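Local coordinates for protein predicted protease of the collagenase family (Methanopyrus kandleri, PDB 5D88) that binds a zinc ion within a TIM-barrel fold and probably works as a peptidase of the U32 family, at residues V48-V53 with P61-V66; C91-P96 with V120-L125; S101-L106 with A130-L135; V139-A144 with F202-F207. All blocks are in the same frame, centred on the assembly; numbering follows the deposited sequence.

Interaction 1: residues V48-V53 with P61-V66; sequences VTEHGV and PETYEV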
loop_
_atom_site.group_PDB
_atom_site.type_symbol
_atom_site.label_atom_id
_atom_site.label_comp_id
_atom_site.label_asym_id
_atom_site.label_seq_id
_atom_site.Cartn_x
_atom_site.Cartn_y
_atom_site.Cartn_z
ATOM N N VAL A 48 -9.054 -16.684 5.496
ATOM C CA VAL A 48 -8.167 -17.598 6.211
ATOM C C VAL A 48 -7.278 -16.716 7.079
ATOM O O VAL A 48 -6.117 -16.434 6.766
ATOM C CB VAL A 48 -7.396 -18.549 5.277
ATOM C CG1 VAL A 48 -8.368 -19.605 4.730
ATOM C CG2 VAL A 48 -6.707 -17.812 4.138
ATOM N N THR A 49 -7.863 -16.292 8.192
ATOM C CA THR A 49 -7.371 -15.182 8.991
ATOM C C THR A 49 -5.896 -15.283 9.324
ATOM O O THR A 49 -5.143 -14.314 9.154
ATOM C CB THR A 49 -8.210 -15.130 10.255
ATOM O OG1 THR A 49 -9.592 -15.129 9.856
ATOM C CG2 THR A 49 -7.881 -13.901 11.062
ATOM N N GLU A 50 -5.476 -16.419 9.871
ATOM C CA GLU A 50 -4.133 -16.518 10.410
ATOM C C GLU A 50 -3.056 -16.488 9.324
ATOM O O GLU A 50 -1.883 -16.390 9.663
ATOM C CB GLU A 50 -4.006 -17.788 11.264
ATOM C CG GLU A 50 -3.974 -19.094 10.492
ATOM C CD GLU A 50 -3.446 -20.269 11.317
ATOM O OE1 GLU A 50 -2.237 -20.320 11.627
ATOM O OE2 GLU A 50 -4.238 -21.162 11.650
ATOM N N HIS A 51 -3.425 -16.505 8.047
ATOM C CA HIS A 51 -2.475 -16.360 6.964
ATOM C C HIS A 51 -2.434 -14.966 6.357
ATOM O O HIS A 51 -1.638 -14.735 5.436
ATOM C CB HIS A 51 -2.772 -17.417 5.920
ATOM C CG HIS A 51 -2.562 -18.791 6.457
ATOM N ND1 HIS A 51 -3.551 -19.748 6.503
ATOM C CD2 HIS A 51 -1.476 -19.341 7.044
ATOM C CE1 HIS A 51 -3.069 -20.845 7.062
ATOM N NE2 HIS A 51 -1.812 -20.624 7.400
ATOM N N GLY A 52 -3.233 -14.027 6.877
ATOM C CA GLY A 52 -3.151 -12.631 6.490
ATOM C C GLY A 52 -4.257 -12.194 5.552
ATOM O O GLY A 52 -4.351 -12.653 4.407
ATOM N N VAL A 53 -5.106 -11.302 6.060
ATOM C CA VAL A 53 -6.252 -10.755 5.345
ATOM C C VAL A 53 -6.185 -9.231 5.440
ATOM O O VAL A 53 -6.062 -8.682 6.541
ATOM C CB VAL A 53 -7.581 -11.279 5.925
ATOM C CG1 VAL A 53 -8.762 -10.669 5.161
ATOM C CG2 VAL A 53 -7.625 -12.813 5.842
ATOM N N PRO A 61 -12.803 -15.314 11.094
ATOM C CA PRO A 61 -12.991 -16.629 11.714
ATOM C C PRO A 61 -11.670 -17.239 12.130
ATOM O O PRO A 61 -10.657 -17.075 11.447
ATOM C CB PRO A 61 -13.638 -17.458 10.602
ATOM C CG PRO A 61 -13.208 -16.805 9.348
ATOM C CD PRO A 61 -13.091 -15.336 9.657
ATOM N N GLU A 62 -11.696 -17.948 13.260
ATOM C CA GLU A 62 -10.564 -18.754 13.691
ATOM C C GLU A 62 -10.435 -19.979 12.804
ATOM O O GLU A 62 -11.357 -20.357 12.086
ATOM C CB GLU A 62 -10.728 -19.199 15.149
ATOM C CG GLU A 62 -11.117 -18.074 16.086
ATOM C CD GLU A 62 -10.135 -17.860 17.195
ATOM O OE1 GLU A 62 -9.531 -18.848 17.664
ATOM O OE2 GLU A 62 -9.965 -16.688 17.599
ATOM N N THR A 63 -9.270 -20.625 12.881
ATOM C CA THR A 63 -9.005 -21.722 11.962
ATOM C C THR A 63 -10.038 -22.838 12.101
ATOM O O THR A 63 -10.482 -23.393 11.092
ATOM C CB THR A 63 -7.586 -22.226 12.174
ATOM O OG1 THR A 63 -6.701 -21.136 11.896
ATOM C CG2 THR A 63 -7.279 -23.378 11.235
ATOM N N TYR A 64 -10.467 -23.166 13.325
ATOM C CA TYR A 64 -11.431 -24.260 13.442
ATOM C C TYR A 64 -12.761 -23.880 12.807
ATOM O O TYR A 64 -13.466 -24.749 12.283
ATOM C CB TYR A 64 -11.632 -24.683 14.902
ATOM C CG TYR A 64 -12.556 -23.780 15.676
ATOM C CD1 TYR A 64 -13.931 -24.008 15.687
ATOM C CD2 TYR A 64 -12.062 -22.687 16.382
ATOM C CE1 TYR A 64 -14.789 -23.177 16.384
ATOM C CE2 TYR A 64 -12.916 -21.845 17.083
ATOM C CZ TYR A 64 -14.278 -22.098 17.080
ATOM O OH TYR A 64 -15.137 -21.271 17.771
ATOM N N GLU A 65 -13.099 -22.590 12.804
ATOM C CA GLU A 65 -14.327 -22.139 12.151
ATOM C C GLU A 65 -14.219 -22.232 10.641
ATOM O O GLU A 65 -15.181 -22.616 9.968
ATOM C CB GLU A 65 -14.634 -20.698 12.514
ATOM C CG GLU A 65 -14.896 -20.415 13.943
ATOM C CD GLU A 65 -15.197 -18.944 14.127
ATOM O OE1 GLU A 65 -16.333 -18.535 13.796
ATOM O OE2 GLU A 65 -14.281 -18.193 14.536
ATOM N N VAL A 66 -13.078 -21.824 10.091
ATOM C CA VAL A 66 -12.853 -21.922 8.653
ATOM C C VAL A 66 -13.116 -23.344 8.174
ATOM O O VAL A 66 -13.787 -23.566 7.159
ATOM C CB VAL A 66 -11.426 -21.464 8.316
ATOM C CG1 VAL A 66 -11.084 -21.754 6.855
ATOM C CG2 VAL A 66 -11.293 -19.992 8.622
HETATM O O HOH W 1 -7.630 -18.568 10.525
#
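T49 and T63 carry the polar part of this contact, each giving its hydroxyl proton to the opposite segment. T49 OG1 donates to the backbone O of P61 at 2.7 Å, meeting the carbonyl at a C=O...donor angle of 138° and tilted somewhat out of its plane. The same OG1 brushes P61 CD at 3.5 Å. In the reverse direction T63 OG1 donates to E50 OE2 over a very short 2.5 Å. The glutamate reaches that hydroxyl because its CG is wedged between backbone N and carbonyl carbon (chi1 72°) and the chain then runs out extended.

One water knits these groups together: it accepts from E50 N, donates to T63 OG1 at 3.1 Å, and gives a weak bond to P61 O. T63 OG1 thus donates and accepts at once, which is why a hydroxyl suits this place. A valine in place of T49 would probably cost the P61 carbonyl its hydroxyl donor, with the weak water bond the remaining one described here.

Apolar contact is slight. In one of its two modelled positions V48 brings CG1 to 4.1 Å from V66 CG1, and both valines also pack on helix 98-113, on L109 and L113 respectively.

The segments bracket the loop from barrel strand 43-47 to helix 63-75. At the helix start the N-H of E62, the N-cap residue, bonds to E65 OE2 at 2.9 Å. The chemistry implies that the loop is tied to the helix entrance by directional polar bonds from side chains at least partly exposed, with the apolar burial shared by the valines and the P61 ring.

Interaction 2: residues C91-P96 with V120-L125; sequences CEHLSP and VADPYL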
loop_
_atom_site.group_PDB
_atom_site.type_symbol
_atom_site.label_atom_id
_atom_site.label_comp_id
_atom_site.label_asym_id
_atom_site.label_seq_id
_atom_site.Cartn_x
_atom_site.Cartn_y
_atom_site.Cartn_z
ATOM N N CYS A 91 8.904 -8.849 6.436
ATOM C CA CYS A 91 10.154 -9.355 5.890
ATOM C C CYS A 91 10.097 -10.839 5.549
ATOM O O CYS A 91 11.142 -11.453 5.325
ATOM C CB CYS A 91 11.294 -9.099 6.877
ATOM S SG CYS A 91 11.881 -7.361 6.894
ATOM N N GLU A 92 8.911 -11.441 5.504
ATOM C CA GLU A 92 8.862 -12.883 5.277
ATOM C C GLU A 92 9.572 -13.278 3.984
ATOM O O GLU A 92 10.307 -14.273 3.948
ATOM C CB GLU A 92 7.414 -13.366 5.258
ATOM C CG GLU A 92 7.115 -14.321 6.403
ATOM C CD GLU A 92 5.628 -14.497 6.669
ATOM O OE1 GLU A 92 4.850 -14.602 5.695
ATOM O OE2 GLU A 92 5.241 -14.534 7.860
ATOM N N HIS A 93 9.371 -12.512 2.912
ATOM C CA HIS A 93 9.948 -12.868 1.618
ATOM C C HIS A 93 11.470 -12.753 1.615
ATOM O O HIS A 93 12.117 -13.299 0.715
ATOM C CB HIS A 93 9.341 -11.981 0.507
ATOM C CG HIS A 93 7.840 -12.086 0.372
ATOM N ND1 HIS A 93 7.127 -13.197 0.774
ATOM C CD2 HIS A 93 6.919 -11.206 -0.109
ATOM C CE1 HIS A 93 5.836 -13.003 0.542
ATOM N NE2 HIS A 93 5.684 -11.810 -0.009
ATOM N N LEU A 94 12.055 -12.053 2.592
ATOM C CA LEU A 94 13.495 -11.827 2.604
ATOM C C LEU A 94 14.284 -12.971 3.221
ATOM O O LEU A 94 15.504 -13.043 3.012
ATOM C CB LEU A 94 13.818 -10.545 3.374
ATOM C CG LEU A 94 13.121 -9.301 2.834
ATOM C CD1 LEU A 94 13.428 -8.114 3.729
ATOM C CD2 LEU A 94 13.527 -9.024 1.390
ATOM N N SER A 95 13.638 -13.836 3.992
ATOM C CA SER A 95 14.355 -14.896 4.686
ATOM C C SER A 95 14.350 -16.173 3.860
ATOM O O SER A 95 13.443 -16.394 3.058
ATOM C CB SER A 95 13.714 -15.176 6.044
ATOM O OG SER A 95 12.297 -15.223 5.944
ATOM N N PRO A 96 15.339 -17.055 4.029
ATOM C CA PRO A 96 15.275 -18.324 3.290
ATOM C C PRO A 96 14.079 -19.160 3.694
ATOM O O PRO A 96 13.565 -19.916 2.862
ATOM C CB PRO A 96 16.608 -19.003 3.638
ATOM C CG PRO A 96 16.955 -18.454 4.989
ATOM C CD PRO A 96 16.452 -17.028 4.994
ATOM N N VAL A 120 -6.019 -13.229 -3.510
ATOM C CA VAL A 120 -4.772 -12.694 -2.982
ATOM C C VAL A 120 -4.533 -11.312 -3.571
ATOM O O VAL A 120 -5.080 -10.953 -4.609
ATOM C CB VAL A 120 -3.579 -13.617 -3.302
ATOM C CG1 VAL A 120 -3.815 -14.995 -2.709
ATOM C CG2 VAL A 120 -3.332 -13.720 -4.809
ATOM N N ALA A 121 -3.663 -10.558 -2.921
ATOM C CA ALA A 121 -3.185 -9.286 -3.439
ATOM C C ALA A 121 -1.717 -9.293 -3.834
ATOM O O ALA A 121 -1.339 -8.620 -4.788
ATOM C CB ALA A 121 -3.403 -8.193 -2.407
ATOM N N ASP A 122 -0.876 -9.999 -3.097
ATOM C CA ASP A 122 0.556 -9.892 -3.266
ATOM C C ASP A 122 0.962 -10.487 -4.605
ATOM O O ASP A 122 0.677 -11.660 -4.860
ATOM C CB ASP A 122 1.212 -10.611 -2.090
ATOM C CG ASP A 122 2.739 -10.453 -2.026
ATOM O OD1 ASP A 122 3.384 -10.083 -3.002
ATOM O OD2 ASP A 122 3.298 -10.727 -0.937
ATOM N N PRO A 123 1.598 -9.716 -5.487
ATOM C CA PRO A 123 2.030 -10.246 -6.788
ATOM C C PRO A 123 2.894 -11.491 -6.699
ATOM O O PRO A 123 2.878 -12.355 -7.596
ATOM C CB PRO A 123 2.835 -9.078 -7.375
ATOM C CG PRO A 123 2.465 -7.898 -6.654
ATOM C CD PRO A 123 1.942 -8.294 -5.317
ATOM N N TYR A 124 3.691 -11.599 -5.651
ATOM C CA TYR A 124 4.533 -12.781 -5.529
ATOM C C TYR A 124 3.686 -14.025 -5.290
ATOM O O TYR A 124 3.984 -15.100 -5.829
ATOM C CB TYR A 124 5.538 -12.547 -4.406
ATOM C CG TYR A 124 6.510 -13.653 -4.135
ATOM C CD1 TYR A 124 7.224 -14.267 -5.158
ATOM C CD2 TYR A 124 6.759 -14.058 -2.833
ATOM C CE1 TYR A 124 8.154 -15.259 -4.874
ATOM C CE2 TYR A 124 7.671 -15.058 -2.552
ATOM C CZ TYR A 124 8.364 -15.645 -3.574
ATOM O OH TYR A 124 9.268 -16.627 -3.280
ATOM N N LEU A 125 2.626 -13.900 -4.476
ATOM C CA LEU A 125 1.720 -15.023 -4.263
ATOM C C LEU A 125 0.994 -15.402 -5.542
ATOM O O LEU A 125 0.748 -16.587 -5.789
ATOM C CB LEU A 125 0.699 -14.705 -3.179
ATOM C CG LEU A 125 1.062 -15.207 -1.806
ATOM C CD1 LEU A 125 2.393 -14.573 -1.361
ATOM C CD2 LEU A 125 -0.085 -14.883 -0.887
#
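The ring of H93 is held in two perpendicular ways at once, by the carboxylate of D122 in its plane and by the ring edge of Y124 over its face. H93 NE2 donates to D122 OD2 at 2.8 Å along a nearly straight line, 176° at the hydrogen. The oxygen lies almost exactly in the imidazole plane and is met on its syn side, although ring and carboxylate are well turned from each other. Above the ring, Y124 CD2 stands over the centre at 3.7 Å from H93 CE1, a T-shaped pair with planes at 74° and centroids 4.9 Å apart. L125 CD1 comes in obliquely, 4.2 Å from H93 CE1.

D122 is the N-cap of helix 123-132, which follows barrel strand 117-120. With CG anti to its own N (chi1 -173°), its OD1 can accept from Y124 N at 3.1 Å, while the tyrosine swings its ring out to H93. The same OD1 takes a hydrogen bond from Y225 of the second subunit, which also packs on H93. A histidine suits its place by offering both a donor edge and an aromatic face. The chemistry implies that one aspartate serves helix cap, imidazole and subunit interface together, in a bond that calls for a hydrogen on NE2, and that the ring is probably held against rotation.

Interaction 3: residues S101-L106 with A130-L135; sequences SLRSTL and ATEYDL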
loop_
_atom_site.group_PDB
_atom_site.type_symbol
_atom_site.label_atom_id
_atom_site.label_comp_id
_atom_site.label_asym_id
_atom_site.label_seq_id
_atom_site.Cartn_x
_atom_site.Cartn_y
_atom_site.Cartn_z
ATOM N N SER A 101 7.703 -21.579 3.994
ATOM C CA SER A 101 6.512 -21.185 4.754
ATOM C C SER A 101 5.340 -20.922 3.835
ATOM O O SER A 101 4.202 -21.300 4.138
ATOM C CB SER A 101 6.773 -19.929 5.587
ATOM O OG SER A 101 7.739 -20.189 6.578
ATOM N N LEU A 102 5.596 -20.231 2.727
ATOM C CA LEU A 102 4.542 -19.929 1.769
ATOM C C LEU A 102 3.986 -21.205 1.158
ATOM O O LEU A 102 2.770 -21.384 1.066
ATOM C CB LEU A 102 5.085 -19.002 0.683
ATOM C CG LEU A 102 4.131 -18.687 -0.461
ATOM C CD1 LEU A 102 2.828 -18.059 0.083
ATOM C CD2 LEU A 102 4.811 -17.769 -1.445
ATOM N N ARG A 103 4.867 -22.112 0.735
ATOM C CA ARG A 103 4.389 -23.347 0.132
ATOM C C ARG A 103 3.614 -24.174 1.144
ATOM O O ARG A 103 2.632 -24.830 0.790
ATOM C CB ARG A 103 5.558 -24.158 -0.440
ATOM C CG ARG A 103 6.315 -23.475 -1.562
ATOM C CD ARG A 103 5.452 -23.302 -2.806
ATOM N NE ARG A 103 4.868 -24.572 -3.208
ATOM C CZ ARG A 103 5.433 -25.425 -4.057
ATOM N NH1 ARG A 103 6.593 -25.142 -4.641
ATOM N NH2 ARG A 103 4.828 -26.565 -4.335
ATOM N N SER A 104 4.044 -24.172 2.412
ATOM C CA SER A 104 3.278 -24.888 3.428
ATOM C C SER A 104 1.863 -24.339 3.538
ATOM O O SER A 104 0.896 -25.102 3.672
ATOM C CB SER A 104 3.965 -24.798 4.780
ATOM O OG SER A 104 3.319 -25.670 5.658
ATOM N N THR A 105 1.731 -23.016 3.521
ATOM C CA THR A 105 0.415 -22.374 3.579
ATOM C C THR A 105 -0.432 -22.737 2.361
ATOM O O THR A 105 -1.605 -23.104 2.491
ATOM C CB THR A 105 0.594 -20.859 3.697
ATOM O OG1 THR A 105 1.215 -20.558 4.947
ATOM C CG2 THR A 105 -0.753 -20.107 3.642
ATOM N N LEU A 106 0.149 -22.654 1.163
ATOM C CA LEU A 106 -0.634 -22.979 -0.021
ATOM C C LEU A 106 -0.995 -24.457 -0.055
ATOM O O LEU A 106 -2.088 -24.804 -0.503
ATOM C CB LEU A 106 0.117 -22.561 -1.279
ATOM C CG LEU A 106 0.449 -21.068 -1.296
ATOM C CD1 LEU A 106 1.206 -20.710 -2.543
ATOM C CD2 LEU A 106 -0.798 -20.229 -1.178
ATOM N N ALA A 130 0.024 -19.508 -9.372
ATOM C CA ALA A 130 -0.226 -19.850 -10.773
ATOM C C ALA A 130 0.777 -20.875 -11.293
ATOM O O ALA A 130 0.431 -21.732 -12.111
ATOM C CB ALA A 130 -0.174 -18.593 -11.631
ATOM N N THR A 131 2.026 -20.775 -10.854
ATOM C CA THR A 131 3.074 -21.662 -11.338
ATOM C C THR A 131 2.984 -23.054 -10.724
ATOM O O THR A 131 3.149 -24.054 -11.431
ATOM C CB THR A 131 4.435 -21.036 -11.065
ATOM O OG1 THR A 131 4.525 -19.822 -11.811
ATOM C CG2 THR A 131 5.549 -21.943 -11.516
ATOM N N GLU A 132 2.749 -23.152 -9.417
ATOM C CA GLU A 132 2.939 -24.411 -8.700
ATOM C C GLU A 132 1.655 -25.138 -8.314
ATOM O O GLU A 132 1.733 -26.309 -7.898
ATOM C CB GLU A 132 3.774 -24.161 -7.429
ATOM C CG GLU A 132 5.131 -23.477 -7.685
ATOM C CD GLU A 132 6.081 -24.318 -8.513
ATOM O OE1 GLU A 132 5.733 -25.457 -8.847
ATOM O OE2 GLU A 132 7.181 -23.836 -8.851
ATOM N N TYR A 133 0.495 -24.491 -8.417
ATOM C CA TYR A 133 -0.771 -25.059 -7.978
ATOM C C TYR A 133 -1.758 -25.050 -9.137
ATOM O O TYR A 133 -1.474 -24.534 -10.222
ATOM C CB TYR A 133 -1.316 -24.301 -6.747
ATOM C CG TYR A 133 -0.424 -24.532 -5.554
ATOM C CD1 TYR A 133 0.703 -23.753 -5.364
ATOM C CD2 TYR A 133 -0.659 -25.578 -4.663
ATOM C CE1 TYR A 133 1.570 -23.983 -4.310
ATOM C CE2 TYR A 133 0.193 -25.809 -3.600
ATOM C CZ TYR A 133 1.315 -25.005 -3.434
ATOM O OH TYR A 133 2.207 -25.216 -2.407
ATOM N N ASP A 134 -2.916 -25.657 -8.897
ATOM C CA ASP A 134 -3.996 -25.764 -9.876
ATOM C C ASP A 134 -5.289 -25.237 -9.272
ATOM O O ASP A 134 -6.335 -25.877 -9.309
ATOM C CB ASP A 134 -4.168 -27.206 -10.331
ATOM C CG ASP A 134 -5.128 -27.344 -11.476
ATOM O OD1 ASP A 134 -5.304 -26.376 -12.238
ATOM O OD2 ASP A 134 -5.708 -28.440 -11.621
ATOM N N LEU A 135 -5.195 -24.078 -8.657
ATOM C CA LEU A 135 -6.302 -23.359 -8.043
ATOM C C LEU A 135 -6.636 -22.139 -8.894
ATOM O O LEU A 135 -5.778 -21.622 -9.622
ATOM C CB LEU A 135 -5.919 -22.910 -6.624
ATOM C CG LEU A 135 -5.498 -23.995 -5.649
ATOM C CD1 LEU A 135 -4.919 -23.435 -4.362
ATOM C CD2 LEU A 135 -6.685 -24.849 -5.349
#
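R103 and Y133 make the hydrogen bond of this contact. R103 NE donates to Y133 OH at 2.9 Å and a nearly straight 169°, the phenol oxygen lying at the edge of the guanidinium and close to its plane, while the aromatic ring stands almost perpendicular to that plane. Bends at chi2 and chi3 curl the arginine back so that NE presents its N-H to the tyrosine. Y133 OH is also hydrogen-bonded to D107 and R103 NH1 to Y99 OH, both on helix 98-113.

That helix and helix 123-132 are successive members of the outer layer of the TIM barrel, joined through strand 117-120. Y133 is the first residue to leave helical geometry at the end of the second helix, and its ring reaches back across the groove to the first.

The apolar contact uses that ring's face: L106 CB lies over it, 3.9 Å from the centroid in a CH-pi contact, with L106 CD1 3.7 Å from Y133 CE1. Leucine suits this buried position, where it also packs on V128 and L129.

Opposite charges probably add a weak attraction. E132 covers one face of the guanidinium with CB and CG, the latter 3.8 Å from R103 NH1; its carboxylate runs nearly parallel to the guanidinium, but E132 OE1 stays 4.3 Å from R103 NH1, beyond a salt bridge, and no N-H is aimed at it.

Interaction 4: residues V139-A144 with F202-F207; sequences VSHTAA and FERNLF. With ACT (acetate ion), chain C.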
loop_
_atom_site.group_PDB
_atom_site.type_symbol
_atom_site.label_atom_id
_atom_site.label_comp_id
_atom_site.label_asym_id
_atom_site.label_seq_id
_atom_site.Cartn_x
_atom_site.Cartn_y
_atom_site.Cartn_z
ATOM N N VAL A 139 -7.201 -12.046 -8.095
ATOM C CA VAL A 139 -6.592 -10.849 -7.528
ATOM C C VAL A 139 -7.662 -10.067 -6.774
ATOM O O VAL A 139 -8.680 -9.651 -7.348
ATOM C CB VAL A 139 -5.943 -9.983 -8.605
ATOM C CG1 VAL A 139 -5.361 -8.720 -7.974
ATOM C CG2 VAL A 139 -4.854 -10.773 -9.336
ATOM N N SER A 140 -7.418 -9.855 -5.490
ATOM C CA SER A 140 -8.334 -9.132 -4.628
ATOM C C SER A 140 -8.446 -7.670 -5.024
ATOM O O SER A 140 -7.510 -7.069 -5.536
ATOM C CB SER A 140 -7.846 -9.203 -3.178
ATOM O OG SER A 140 -8.808 -8.635 -2.288
ATOM N N HIS A 141 -9.605 -7.079 -4.715
ATOM C CA HIS A 141 -9.745 -5.637 -4.817
ATOM C C HIS A 141 -8.744 -4.896 -3.936
ATOM O O HIS A 141 -8.471 -3.725 -4.195
ATOM C CB HIS A 141 -11.182 -5.234 -4.465
ATOM C CG HIS A 141 -11.469 -5.260 -3.006
ATOM N ND1 HIS A 141 -11.725 -6.428 -2.321
ATOM C CD2 HIS A 141 -11.515 -4.264 -2.092
ATOM C CE1 HIS A 141 -11.886 -6.156 -1.042
ATOM N NE2 HIS A 141 -11.784 -4.848 -0.878
ATOM N N THR A 142 -8.167 -5.540 -2.909
ATOM C CA THR A 142 -7.189 -4.818 -2.091
ATOM C C THR A 142 -5.869 -4.570 -2.815
ATOM O O THR A 142 -5.042 -3.804 -2.312
ATOM C CB THR A 142 -6.902 -5.566 -0.799
ATOM O OG1 THR A 142 -6.362 -6.854 -1.129
ATOM C CG2 THR A 142 -8.195 -5.706 0.037
ATOM N N ALA A 143 -5.656 -5.191 -3.976
ATOM C CA ALA A 143 -4.504 -4.860 -4.797
ATOM C C ALA A 143 -4.694 -3.569 -5.596
ATOM O O ALA A 143 -3.739 -3.107 -6.240
ATOM C CB ALA A 143 -4.198 -6.012 -5.748
ATOM N N ALA A 144 -5.904 -3.013 -5.603
ATOM C CA ALA A 144 -6.188 -1.700 -6.201
ATOM C C ALA A 144 -5.898 -1.656 -7.706
ATOM O O ALA A 144 -5.365 -0.674 -8.218
ATOM C CB ALA A 144 -5.419 -0.596 -5.483
ATOM N N PHE A 202 -3.071 2.184 4.244
ATOM C CA PHE A 202 -2.358 2.008 5.493
ATOM C C PHE A 202 -3.143 1.118 6.447
ATOM O O PHE A 202 -2.561 0.297 7.163
ATOM C CB PHE A 202 -2.090 3.383 6.108
ATOM C CG PHE A 202 -1.321 4.290 5.184
ATOM C CD1 PHE A 202 0.060 4.186 5.101
ATOM C CD2 PHE A 202 -1.977 5.195 4.364
ATOM C CE1 PHE A 202 0.779 4.984 4.240
ATOM C CE2 PHE A 202 -1.265 6.003 3.476
ATOM C CZ PHE A 202 0.116 5.899 3.415
ATOM N N GLU A 203 -4.466 1.280 6.466
ATOM C CA GLU A 203 -5.294 0.497 7.370
ATOM C C GLU A 203 -5.325 -0.967 6.957
ATOM O O GLU A 203 -5.294 -1.857 7.815
ATOM C CB GLU A 203 -6.693 1.088 7.430
ATOM C CG GLU A 203 -7.573 0.443 8.485
ATOM C CD GLU A 203 -8.904 1.136 8.639
ATOM O OE1 GLU A 203 -9.378 1.758 7.668
ATOM O OE2 GLU A 203 -9.481 1.047 9.740
ATOM N N ARG A 204 -5.350 -1.239 5.652
ATOM C CA ARG A 204 -5.294 -2.619 5.187
ATOM C C ARG A 204 -3.935 -3.252 5.441
ATOM O O ARG A 204 -3.865 -4.445 5.742
ATOM C CB ARG A 204 -5.640 -2.682 3.711
ATOM C CG ARG A 204 -7.070 -2.341 3.421
ATOM C CD ARG A 204 -7.268 -2.606 1.996
ATOM N NE ARG A 204 -8.634 -2.448 1.566
ATOM C CZ ARG A 204 -8.971 -1.874 0.424
ATOM N NH1 ARG A 204 -8.040 -1.378 -0.398
ATOM N NH2 ARG A 204 -10.237 -1.804 0.095
ATOM N N ASN A 205 -2.851 -2.472 5.360
ATOM C CA ASN A 205 -1.548 -2.982 5.782
ATOM C C ASN A 205 -1.596 -3.398 7.246
ATOM O O ASN A 205 -1.068 -4.452 7.624
ATOM C CB ASN A 205 -0.461 -1.918 5.580
ATOM C CG ASN A 205 0.011 -1.779 4.129
ATOM O OD1 ASN A 205 -0.238 -2.625 3.261
ATOM N ND2 ASN A 205 0.766 -0.707 3.886
ATOM N N LEU A 206 -2.212 -2.567 8.090
ATOM C CA LEU A 206 -2.320 -2.871 9.512
ATOM C C LEU A 206 -3.086 -4.170 9.739
ATOM O O LEU A 206 -2.638 -5.043 10.484
ATOM C CB LEU A 206 -3.007 -1.720 10.248
ATOM C CG LEU A 206 -3.200 -1.913 11.762
ATOM C CD1 LEU A 206 -1.874 -1.956 12.499
ATOM C CD2 LEU A 206 -4.132 -0.804 12.304
ATOM N N PHE A 207 -4.265 -4.308 9.131
ATOM C CA PHE A 207 -5.021 -5.537 9.360
ATOM C C PHE A 207 -4.313 -6.762 8.768
ATOM O O PHE A 207 -4.470 -7.870 9.281
ATOM C CB PHE A 207 -6.434 -5.409 8.801
ATOM C CG PHE A 207 -7.399 -4.787 9.743
ATOM C CD1 PHE A 207 -7.341 -3.435 10.005
ATOM C CD2 PHE A 207 -8.348 -5.562 10.390
ATOM C CE1 PHE A 207 -8.241 -2.840 10.880
ATOM C CE2 PHE A 207 -9.270 -4.981 11.278
ATOM C CZ PHE A 207 -9.206 -3.617 11.529
HETATM C C ACT C . -12.577 -3.542 2.330
HETATM O O ACT C . -12.624 -3.140 1.142
HETATM O OXT ACT C . -11.433 -3.714 2.811
HETATM C CH3 ACT C . -13.824 -3.770 3.138
HETATM O O HOH W 2 -8.910 -1.236 -3.140
HETATM O O HOH W 3 -5.202 -2.007 -0.283
#
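The imidazole of H141 and the guanidinium of R204 stand almost perpendicular, 85° apart, with the methyl of T142 over a face of each and an acetate ion at the edge of each. T142 CG2 lies 3.6 Å from R204 NE, offset toward the rim of the guanidinium; its placement beside the backbone N leaves OG1 in the tighter slot (chi1 61°), hydrogen-bonded to D85 O. H141 CD2 approaches R204 NH2 at 3.5 Å without a hydrogen bond between the two side chains.

What joins them is the acetate, probably from the crystallisation liquor. Its O accepts from H141 NE2 at 2.8 Å and from R204 NH2 at 2.9 Å, while OXT takes a weak bond from R204 NE; the backbone N atoms of I193 and L56 complete the grip. R204 NH2 also donates to I193 O. R204 NH1 turns the other way, to two waters at 2.9 Å each, which pass the link on to H141 O and T142 O. An extended arginine suits this buried place because it spreads five donors among anion, carbonyl and waters; a leucine here would probably leave the acetate without the guanidinium that grips it, and both waters without the N-H groups of NH1.

From the R204 side chain to the zinc ion bound by C88 and H209 is about 10 Å. The contact thus bridges the turn after barrel strand 136-139, leading to helix 148-157, and helix 200-213, which carries H209.

How the interactions relate
Interaction 1 comes first along the chain and closes before the others open; interactions 2 and 3 then alternate their segments, and interaction 4 follows. Centres lie 12 to 20 Å apart, interactions 2 and 3 being the nearest pair: both draw on helix 123-132 and meet where L125 and Y124 pack on L102. Interaction 1 touches interaction 3 through H51 on T105, and interaction 4 through V53 on F207. Residues 120-125 and 139-144 adjoin across neighbouring barrel strands, V120 O facing S140 N in a probable hydrogen bond. Interactions 2 and 4 also border the second subunit, so the same parts of the fold lie near both the zinc site and the subunit interface, while interaction 3 joins outer helices.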